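Local coordinates for protein PAN2-PAN3 deadenylation complex catalytic subunit pan2 (Neurospora crassa, PDB 4CZW) that probably shortens the poly(A) tails of mRNA as the catalytic exonuclease subunit of the PAN2-PAN3 deadenylation complex, its apparently inactive protease-like domain serving as a scaffold, at residues Y49-M57 with L133-F142; N65-L76 with N402-V413. All blocks are in the same frame, centred on the assembly; numbering follows the deposited sequence.

Contact 1 (Y49-M57 with L133-F142)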
loop_
_atom_site.group_PDB
_atom_site.type_symbol
_atom_site.label_atom_id
_atom_site.label_comp_id
_atom_site.label_asym_id
_atom_site.label_seq_id
_atom_site.Cartn_x
_atom_site.Cartn_y
_atom_site.Cartn_z
ATOM N N TYR A 49 1.210 5.643 -10.934
ATOM C CA TYR A 49 1.166 7.016 -10.447
ATOM C C TYR A 49 0.798 7.031 -8.968
ATOM O O TYR A 49 1.057 8.000 -8.257
ATOM C CB TYR A 49 0.160 7.847 -11.251
ATOM C CG TYR A 49 -1.290 7.485 -10.992
ATOM C CD1 TYR A 49 -1.930 6.510 -11.746
ATOM C CD2 TYR A 49 -2.020 8.125 -9.996
ATOM C CE1 TYR A 49 -3.253 6.177 -11.512
ATOM C CE2 TYR A 49 -3.340 7.796 -9.752
ATOM C CZ TYR A 49 -3.952 6.825 -10.513
ATOM O OH TYR A 49 -5.267 6.501 -10.273
ATOM N N ALA A 50 0.186 5.938 -8.522
ATOM C CA ALA A 50 -0.300 5.802 -7.155
ATOM C C ALA A 50 0.825 5.715 -6.128
ATOM O O ALA A 50 0.590 5.901 -4.934
ATOM C CB ALA A 50 -1.191 4.577 -7.046
ATOM N N ASN A 51 2.036 5.430 -6.600
ATOM C CA ASN A 51 3.186 5.211 -5.725
ATOM C C ASN A 51 3.411 6.329 -4.713
ATOM O O ASN A 51 3.583 6.068 -3.523
ATOM C CB ASN A 51 4.456 5.022 -6.558
ATOM C CG ASN A 51 4.488 3.688 -7.279
ATOM O OD1 ASN A 51 3.795 2.746 -6.895
ATOM N ND2 ASN A 51 5.303 3.600 -8.322
ATOM N N SER A 52 3.405 7.570 -5.190
ATOM C CA SER A 52 3.625 8.724 -4.326
ATOM C C SER A 52 2.552 8.824 -3.249
ATOM O O SER A 52 2.844 9.138 -2.095
ATOM C CB SER A 52 3.658 10.012 -5.148
ATOM O OG SER A 52 4.626 9.932 -6.177
ATOM N N LEU A 53 1.309 8.553 -3.634
ATOM C CA LEU A 53 0.188 8.602 -2.703
ATOM C C LEU A 53 0.284 7.486 -1.670
ATOM O O LEU A 53 0.025 7.701 -0.487
ATOM C CB LEU A 53 -1.140 8.511 -3.456
ATOM C CG LEU A 53 -2.395 8.456 -2.584
ATOM C CD1 LEU A 53 -2.497 9.692 -1.706
ATOM C CD2 LEU A 53 -3.640 8.302 -3.439
ATOM N N LEU A 54 0.657 6.295 -2.128
ATOM C CA LEU A 54 0.797 5.141 -1.247
ATOM C C LEU A 54 1.872 5.376 -0.191
ATOM O O LEU A 54 1.723 4.967 0.960
ATOM C CB LEU A 54 1.120 3.884 -2.059
ATOM C CG LEU A 54 0.024 3.377 -3.000
ATOM C CD1 LEU A 54 0.517 2.192 -3.814
ATOM C CD2 LEU A 54 -1.227 3.009 -2.217
ATOM N N GLN A 55 2.955 6.038 -0.591
ATOM C CA GLN A 55 4.044 6.355 0.326
ATOM C C GLN A 55 3.582 7.323 1.407
ATOM O O GLN A 55 3.802 7.094 2.596
ATOM C CB GLN A 55 5.234 6.953 -0.430
ATOM C CG GLN A 55 5.930 5.994 -1.385
ATOM C CD GLN A 55 6.844 5.010 -0.679
ATOM O OE1 GLN A 55 6.874 4.941 0.550
ATOM N NE2 GLN A 55 7.599 4.243 -1.457
ATOM N N VAL A 56 2.939 8.406 0.980
ATOM C CA VAL A 56 2.460 9.437 1.893
ATOM C C VAL A 56 1.458 8.869 2.898
ATOM O O VAL A 56 1.509 9.189 4.086
ATOM C CB VAL A 56 1.810 10.604 1.120
ATOM C CG1 VAL A 56 1.186 11.596 2.077
ATOM C CG2 VAL A 56 2.841 11.296 0.242
HETATM N N MSE A 57 0.561 8.015 2.418
HETATM C CA MSE A 57 -0.428 7.379 3.281
HETATM C C MSE A 57 0.217 6.402 4.260
HETATM O O MSE A 57 -0.224 6.276 5.402
HETATM C CB MSE A 57 -1.482 6.651 2.446
HETATM C CG MSE A 57 -2.375 7.564 1.622
HETATM SE SE MSE A 57 -3.711 6.565 0.615
HETATM C CE MSE A 57 -4.663 5.753 2.109
ATOM N N LEU A 133 -4.993 12.340 -11.881
ATOM C CA LEU A 133 -5.236 10.943 -11.542
ATOM C C LEU A 133 -5.081 10.682 -10.046
ATOM O O LEU A 133 -5.877 9.955 -9.452
ATOM C CB LEU A 133 -4.291 10.031 -12.330
ATOM C CG LEU A 133 -4.570 9.863 -13.823
ATOM C CD1 LEU A 133 -3.439 9.103 -14.499
ATOM C CD2 LEU A 133 -5.897 9.152 -14.037
ATOM N N VAL A 134 -4.058 11.279 -9.442
ATOM C CA VAL A 134 -3.781 11.063 -8.026
ATOM C C VAL A 134 -4.754 11.862 -7.153
ATOM O O VAL A 134 -4.996 11.508 -5.999
ATOM C CB VAL A 134 -2.320 11.432 -7.670
ATOM C CG1 VAL A 134 -2.112 12.937 -7.692
ATOM C CG2 VAL A 134 -1.936 10.857 -6.314
ATOM N N LYS A 135 -5.315 12.930 -7.712
ATOM C CA LYS A 135 -6.359 13.688 -7.031
ATOM C C LYS A 135 -7.613 12.841 -6.904
ATOM O O LYS A 135 -8.191 12.718 -5.824
ATOM C CB LYS A 135 -6.679 14.980 -7.780
ATOM C CG LYS A 135 -5.712 16.114 -7.517
ATOM C CD LYS A 135 -6.031 17.314 -8.389
ATOM C CE LYS A 135 -5.025 18.428 -8.177
ATOM N NZ LYS A 135 -5.273 19.564 -9.102
ATOM N N ASN A 136 -8.024 12.262 -8.026
ATOM C CA ASN A 136 -9.193 11.398 -8.068
ATOM C C ASN A 136 -9.006 10.161 -7.202
ATOM O O ASN A 136 -9.926 9.743 -6.500
ATOM C CB ASN A 136 -9.501 10.990 -9.510
ATOM C CG ASN A 136 -9.898 12.167 -10.377
ATOM O OD1 ASN A 136 -10.449 13.154 -9.889
ATOM N ND2 ASN A 136 -9.623 12.070 -11.673
ATOM N N LEU A 137 -7.808 9.585 -7.250
ATOM C CA LEU A 137 -7.506 8.385 -6.480
ATOM C C LEU A 137 -7.560 8.652 -4.981
ATOM O O LEU A 137 -8.045 7.821 -4.215
ATOM C CB LEU A 137 -6.131 7.835 -6.859
ATOM C CG LEU A 137 -5.718 6.559 -6.125
ATOM C CD1 LEU A 137 -6.643 5.406 -6.485
ATOM C CD2 LEU A 137 -4.276 6.216 -6.436
ATOM N N THR A 138 -7.058 9.813 -4.573
ATOM C CA THR A 138 -7.077 10.209 -3.170
ATOM C C THR A 138 -8.511 10.265 -2.654
ATOM O O THR A 138 -8.805 9.810 -1.549
ATOM C CB THR A 138 -6.403 11.579 -2.959
ATOM O OG1 THR A 138 -5.081 11.553 -3.510
ATOM C CG2 THR A 138 -6.326 11.916 -1.476
HETATM N N MSE A 139 -9.402 10.817 -3.469
HETATM C CA MSE A 139 -10.818 10.876 -3.130
HETATM C C MSE A 139 -11.460 9.496 -3.241
HETATM O O MSE A 139 -12.293 9.120 -2.416
HETATM C CB MSE A 139 -11.543 11.876 -4.033
HETATM C CG MSE A 139 -11.085 13.316 -3.850
HETATM SE SE MSE A 139 -12.043 14.585 -4.981
HETATM C CE MSE A 139 -11.356 14.045 -6.724
ATOM N N PHE A 140 -11.062 8.745 -4.265
ATOM C CA PHE A 140 -11.602 7.410 -4.502
ATOM C C PHE A 140 -11.215 6.441 -3.388
ATOM O O PHE A 140 -12.048 5.672 -2.908
ATOM C CB PHE A 140 -11.122 6.873 -5.853
ATOM C CG PHE A 140 -11.751 5.567 -6.250
ATOM C CD1 PHE A 140 -13.020 5.535 -6.803
ATOM C CD2 PHE A 140 -11.069 4.373 -6.081
ATOM C CE1 PHE A 140 -13.601 4.337 -7.173
ATOM C CE2 PHE A 140 -11.646 3.171 -6.449
ATOM C CZ PHE A 140 -12.913 3.153 -6.997
ATOM N N LEU A 141 -9.950 6.483 -2.980
ATOM C CA LEU A 141 -9.454 5.590 -1.938
ATOM C C LEU A 141 -10.082 5.884 -0.582
ATOM O O LEU A 141 -10.568 4.974 0.088
ATOM C CB LEU A 141 -7.929 5.680 -1.831
ATOM C CG LEU A 141 -7.135 4.798 -2.796
ATOM C CD1 LEU A 141 -5.644 4.938 -2.545
ATOM C CD2 LEU A 141 -7.570 3.348 -2.661
ATOM N N PHE A 142 -10.070 7.153 -0.182
ATOM C CA PHE A 142 -10.631 7.562 1.102
ATOM C C PHE A 142 -12.100 7.175 1.231
ATOM O O PHE A 142 -12.573 6.861 2.323
ATOM C CB PHE A 142 -10.469 9.071 1.301
ATOM C CG PHE A 142 -9.184 9.458 1.976
ATOM C CD1 PHE A 142 -7.964 9.194 1.377
ATOM C CD2 PHE A 142 -9.198 10.092 3.208
ATOM C CE1 PHE A 142 -6.780 9.549 1.996
ATOM C CE2 PHE A 142 -8.018 10.450 3.831
ATOM C CZ PHE A 142 -6.808 10.178 3.224
#

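Contact 2 (N65-L76 with N402-V413). With ZN (zinc ion), chain B.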
loop_
_atom_site.group_PDB
_atom_site.type_symbol
_atom_site.label_atom_id
_atom_site.label_comp_id
_atom_site.label_asym_id
_atom_site.label_seq_id
_atom_site.Cartn_x
_atom_site.Cartn_y
_atom_site.Cartn_z
ATOM N N ASN A 65 -2.233 2.160 10.486
ATOM C CA ASN A 65 -2.891 1.343 11.498
ATOM C C ASN A 65 -4.281 0.913 11.043
ATOM O O ASN A 65 -4.648 -0.254 11.159
ATOM C CB ASN A 65 -2.979 2.104 12.822
ATOM C CG ASN A 65 -3.677 1.306 13.907
ATOM O OD1 ASN A 65 -3.070 0.453 14.554
ATOM N ND2 ASN A 65 -4.960 1.583 14.111
HETATM N N MSE A 66 -5.037 1.872 10.516
HETATM C CA MSE A 66 -6.389 1.635 10.023
HETATM C C MSE A 66 -6.454 0.463 9.047
HETATM O O MSE A 66 -7.323 -0.402 9.155
HETATM C CB MSE A 66 -6.922 2.900 9.351
HETATM C CG MSE A 66 -8.358 2.818 8.875
HETATM SE SE MSE A 66 -8.872 4.425 7.898
HETATM C CE MSE A 66 -8.216 5.758 9.156
ATOM N N ALA A 67 -5.520 0.437 8.102
ATOM C CA ALA A 67 -5.489 -0.600 7.077
ATOM C C ALA A 67 -5.083 -1.953 7.653
ATOM O O ALA A 67 -5.646 -2.986 7.290
ATOM C CB ALA A 67 -4.545 -0.200 5.953
ATOM N N LEU A 68 -4.103 -1.940 8.552
ATOM C CA LEU A 68 -3.592 -3.171 9.145
ATOM C C LEU A 68 -4.613 -3.828 10.069
ATOM O O LEU A 68 -4.719 -5.052 10.112
ATOM C CB LEU A 68 -2.295 -2.895 9.908
ATOM C CG LEU A 68 -1.074 -2.569 9.047
ATOM C CD1 LEU A 68 0.115 -2.201 9.919
ATOM C CD2 LEU A 68 -0.732 -3.741 8.141
ATOM N N GLN A 69 -5.362 -3.011 10.805
ATOM C CA GLN A 69 -6.385 -3.529 11.708
ATOM C C GLN A 69 -7.511 -4.203 10.930
ATOM O O GLN A 69 -8.181 -5.096 11.444
ATOM C CB GLN A 69 -6.953 -2.414 12.590
ATOM C CG GLN A 69 -5.941 -1.754 13.517
ATOM C CD GLN A 69 -5.446 -2.676 14.613
ATOM O OE1 GLN A 69 -6.073 -3.689 14.922
ATOM N NE2 GLN A 69 -4.312 -2.327 15.210
ATOM N N HIS A 70 -7.713 -3.771 9.688
ATOM C CA HIS A 70 -8.735 -4.367 8.835
ATOM C C HIS A 70 -8.214 -5.590 8.088
ATOM O O HIS A 70 -8.888 -6.616 8.015
ATOM C CB HIS A 70 -9.266 -3.348 7.828
ATOM C CG HIS A 70 -10.147 -3.950 6.777
ATOM N ND1 HIS A 70 -11.439 -4.356 7.033
ATOM C CD2 HIS A 70 -9.916 -4.234 5.474
ATOM C CE1 HIS A 70 -11.969 -4.854 5.931
ATOM N NE2 HIS A 70 -11.065 -4.793 4.969
ATOM N N ALA A 71 -7.013 -5.470 7.529
ATOM C CA ALA A 71 -6.409 -6.551 6.758
ATOM C C ALA A 71 -6.186 -7.796 7.610
ATOM O O ALA A 71 -6.170 -8.916 7.099
ATOM C CB ALA A 71 -5.097 -6.090 6.144
ATOM N N ALA A 72 -6.022 -7.595 8.913
ATOM C CA ALA A 72 -5.755 -8.693 9.833
ATOM C C ALA A 72 -7.025 -9.449 10.222
ATOM O O ALA A 72 -6.964 -10.434 10.958
ATOM C CB ALA A 72 -5.054 -8.171 11.077
ATOM N N THR A 73 -8.171 -8.988 9.731
ATOM C CA THR A 73 -9.440 -9.644 10.028
ATOM C C THR A 73 -9.687 -10.806 9.073
ATOM O O THR A 73 -8.815 -11.171 8.285
ATOM C CB THR A 73 -10.627 -8.664 9.945
ATOM O OG1 THR A 73 -10.836 -8.270 8.582
ATOM C CG2 THR A 73 -10.365 -7.431 10.798
ATOM N N ALA A 74 -10.883 -11.380 9.145
ATOM C CA ALA A 74 -11.237 -12.522 8.313
ATOM C C ALA A 74 -11.850 -12.084 6.988
ATOM O O ALA A 74 -12.465 -12.889 6.288
ATOM C CB ALA A 74 -12.197 -13.439 9.056
ATOM N N CYS A 75 -11.674 -10.808 6.652
ATOM C CA CYS A 75 -12.239 -10.229 5.436
ATOM C C CYS A 75 -11.836 -11.006 4.187
ATOM O O CYS A 75 -10.653 -11.119 3.868
ATOM C CB CYS A 75 -11.812 -8.765 5.299
ATOM S SG CYS A 75 -12.369 -7.948 3.781
ATOM N N LEU A 76 -12.831 -11.547 3.491
ATOM C CA LEU A 76 -12.593 -12.298 2.264
ATOM C C LEU A 76 -13.115 -11.544 1.048
ATOM O O LEU A 76 -13.329 -12.129 -0.014
ATOM C CB LEU A 76 -13.244 -13.681 2.344
ATOM C CG LEU A 76 -12.646 -14.661 3.353
ATOM C CD1 LEU A 76 -13.399 -15.981 3.329
ATOM C CD2 LEU A 76 -11.168 -14.879 3.072
ATOM N N ASN A 402 -0.146 0.427 16.987
ATOM C CA ASN A 402 -0.816 -0.647 17.711
ATOM C C ASN A 402 -0.560 -1.996 17.044
ATOM O O ASN A 402 -0.792 -2.159 15.847
ATOM C CB ASN A 402 -2.317 -0.370 17.804
ATOM C CG ASN A 402 -3.056 -1.424 18.601
ATOM O OD1 ASN A 402 -3.646 -2.342 18.034
ATOM N ND2 ASN A 402 -3.028 -1.296 19.922
HETATM N N MSE A 403 -0.082 -2.960 17.826
HETATM C CA MSE A 403 0.348 -4.245 17.279
HETATM C C MSE A 403 -0.674 -5.359 17.490
HETATM O O MSE A 403 -0.364 -6.534 17.295
HETATM C CB MSE A 403 1.686 -4.658 17.899
HETATM C CG MSE A 403 2.824 -3.684 17.639
HETATM SE SE MSE A 403 3.216 -3.485 15.741
HETATM C CE MSE A 403 3.519 -5.361 15.302
ATOM N N ASP A 404 -1.890 -4.991 17.882
ATOM C CA ASP A 404 -2.926 -5.983 18.152
ATOM C C ASP A 404 -3.388 -6.685 16.878
ATOM O O ASP A 404 -3.905 -7.802 16.932
ATOM C CB ASP A 404 -4.121 -5.338 18.853
ATOM C CG ASP A 404 -3.743 -4.686 20.169
ATOM O OD1 ASP A 404 -2.681 -5.037 20.726
ATOM O OD2 ASP A 404 -4.511 -3.825 20.649
ATOM N N TRP A 405 -3.203 -6.029 15.736
ATOM C CA TRP A 405 -3.556 -6.625 14.452
ATOM C C TRP A 405 -2.690 -7.852 14.190
ATOM O O TRP A 405 -3.129 -8.815 13.562
ATOM C CB TRP A 405 -3.401 -5.611 13.314
ATOM C CG TRP A 405 -1.981 -5.188 13.056
ATOM C CD1 TRP A 405 -1.324 -4.134 13.620
ATOM C CD2 TRP A 405 -1.045 -5.811 12.163
ATOM N NE1 TRP A 405 -0.039 -4.062 13.137
ATOM C CE2 TRP A 405 0.156 -5.079 12.243
ATOM C CE3 TRP A 405 -1.109 -6.916 11.309
ATOM C CZ2 TRP A 405 1.286 -5.417 11.498
ATOM C CZ3 TRP A 405 0.014 -7.249 10.570
ATOM C CH2 TRP A 405 1.195 -6.503 10.670
ATOM N N LYS A 406 -1.459 -7.809 14.684
ATOM C CA LYS A 406 -0.528 -8.918 14.538
ATOM C C LYS A 406 -0.685 -9.899 15.695
ATOM O O LYS A 406 -0.664 -11.114 15.501
ATOM C CB LYS A 406 0.910 -8.399 14.463
ATOM C CG LYS A 406 1.933 -9.423 14.010
ATOM C CD LYS A 406 3.282 -8.762 13.767
ATOM C CE LYS A 406 4.302 -9.750 13.232
ATOM N NZ LYS A 406 5.600 -9.084 12.931
ATOM N N THR A 407 -0.852 -9.356 16.898
ATOM C CA THR A 407 -1.020 -10.162 18.102
ATOM C C THR A 407 -2.273 -11.030 18.030
ATOM O O THR A 407 -2.226 -12.230 18.302
ATOM C CB THR A 407 -1.091 -9.276 19.363
ATOM O OG1 THR A 407 0.157 -8.596 19.542
ATOM C CG2 THR A 407 -1.386 -10.116 20.595
ATOM N N ARG A 408 -3.395 -10.421 17.659
ATOM C CA ARG A 408 -4.649 -11.151 17.532
ATOM C C ARG A 408 -5.056 -11.294 16.068
ATOM O O ARG A 408 -6.208 -11.056 15.705
ATOM C CB ARG A 408 -5.757 -10.461 18.329
ATOM C CG ARG A 408 -5.511 -10.447 19.830
ATOM C CD ARG A 408 -6.744 -9.997 20.595
ATOM N NE ARG A 408 -7.121 -8.623 20.279
ATOM C CZ ARG A 408 -6.650 -7.556 20.914
ATOM N NH1 ARG A 408 -5.777 -7.701 21.903
ATOM N NH2 ARG A 408 -7.048 -6.341 20.560
ATOM N N LEU A 409 -4.096 -11.685 15.237
ATOM C CA LEU A 409 -4.338 -11.915 13.816
ATOM C C LEU A 409 -5.334 -13.050 13.598
ATOM O O LEU A 409 -5.208 -14.119 14.193
ATOM C CB LEU A 409 -3.020 -12.227 13.103
ATOM C CG LEU A 409 -3.089 -12.685 11.645
ATOM C CD1 LEU A 409 -3.577 -11.562 10.746
ATOM C CD2 LEU A 409 -1.732 -13.198 11.183
ATOM N N ASP A 410 -6.326 -12.813 12.745
ATOM C CA ASP A 410 -7.316 -13.836 12.428
ATOM C C ASP A 410 -6.729 -14.857 11.460
ATOM O O ASP A 410 -6.157 -14.494 10.432
ATOM C CB ASP A 410 -8.578 -13.205 11.838
ATOM C CG ASP A 410 -9.705 -14.205 11.674
ATOM O OD1 ASP A 410 -9.756 -14.879 10.625
ATOM O OD2 ASP A 410 -10.541 -14.317 12.596
ATOM N N THR A 411 -6.875 -16.137 11.793
ATOM C CA THR A 411 -6.251 -17.207 11.021
ATOM C C THR A 411 -7.271 -18.169 10.417
ATOM O O THR A 411 -6.912 -19.256 9.964
ATOM C CB THR A 411 -5.274 -18.019 11.890
ATOM O OG1 THR A 411 -6.005 -18.719 12.905
ATOM C CG2 THR A 411 -4.253 -17.102 12.548
ATOM N N SER A 412 -8.536 -17.761 10.408
ATOM C CA SER A 412 -9.625 -18.629 9.964
ATOM C C SER A 412 -9.523 -19.018 8.489
ATOM O O SER A 412 -10.075 -20.035 8.072
ATOM C CB SER A 412 -10.973 -17.952 10.221
ATOM O OG SER A 412 -11.077 -16.734 9.505
ATOM N N VAL A 413 -8.814 -18.210 7.707
ATOM C CA VAL A 413 -8.679 -18.454 6.275
ATOM C C VAL A 413 -7.836 -19.703 6.005
ATOM O O VAL A 413 -7.963 -20.338 4.956
ATOM C CB VAL A 413 -8.057 -17.228 5.556
ATOM C CG1 VAL A 413 -6.621 -17.002 6.014
ATOM C CG2 VAL A 413 -8.129 -17.385 4.041
HETATM ZN ZN ZN B . -10.931 -6.134 3.445
HETATM O O HOH W 1 -0.061 0.616 14.169
HETATM O O HOH W 2 -6.517 -12.584 8.227
#

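Contact 1 (Y49-M57 with L133-F142)
L53 of helix 51-58 enters helix 130-149 as a knob into a hole made by V134, L137, T138 and L141, inside the USP-like pseudo-UCH domain. The two helical segments run in roughly the same direction, at 43°, with axes 10.5 Å apart. With CG anti to the backbone N (chi1 176°), L53 drives its CD2 branch against L137 CD2 at 3.7 Å and on to L141 CD1, while its CB rests on V134 CG2. One turn further on, the selenium of selenomethionine M57 lies 4.0 Å from L141 CD1, and a bend at the third torsion brings its CE to the ring of F142.

The CH-pi contact is made by the Y49 ring: L133 CB sits over one face of it, 3.7 Å from the centroid, and the hydroxyl reaches past L137 CB to bond V120 O. With a leucine here, L133 CB would probably lose the aromatic face beneath it and V120 O its hydroxyl partner.

No hydrogen bond joins the two segments. Beside the tyrosine the fit is between small groups, the methyl CB of A50 meeting L137 CD2 at 3.5 Å.

Contact 2 (N65-L76 with N402-V413)
N402 OD1 is approached by two donors. The backbone N of D404, 3.2 Å away and well above the carbonyl plane, closes an Asx turn leading into helix 404-407; Q69 NE2 comes across from helix 61-71 in a weak, bent bond of 2.9 Å. The same Q69 nitrogen donates almost straight to N65 OD1 (3.1 Å, 170°), and water 1 bridges N65 OD1 to N402 N. A bend at chi2 (-68°) folds the glutamine chain back to its neighbour one turn earlier.

The W405 indole lies beneath L68, whose CB stands 3.8 Å from the centroid of the five-membered ring; K406 CB covers the opposite face, and A72 CB lies at the edge. W537 and N541 of helix 529-541, in the exonuclease domain, also touch this tryptophan.

The last turn of helix 61-71 and the loop after it supply two ligands of a zinc site of three cysteines and one histidine: H70 NE2 and C75 SG bind the zinc ion together with C80 and C83. Between these ligands T73 OG1 donates to H70 O and accepts from C75 N, the latter bond closing an ST turn.

Alongside this turn, D410 N donates to A72 O at 3.0 Å, and L409 CD1 packs on A72 CB. D410 OD1 accepts the backbone N-H of S412 in a second Asx turn and takes the S412 hydroxyl as well, next to A74 CB. Further along, L76 CD2 meets V413 CG2 at 4.1 Å.

Contacts 1 and 2 use consecutive helices, 51-58 and 61-71, of the USP-like domain, and their segments alternate along the chain. Their centres are 23 Å apart and their nearest atoms about 7 Å, so they do not touch. They stand differently to the zinc ion held by H70, C75, C80 and C83: contact 2 supplies two of its ligands, whereas in contact 1 the side chain of L141 stays about 12 Å from the metal and about 10 Å from that of C80. Contact 1 is wholly buried; contact 2 is partly buried and borders helix 529-541 of the exonuclease domain. The catalytic metals of that domain, probably bound by D445, E447, D554 and D607, belong to neither contact.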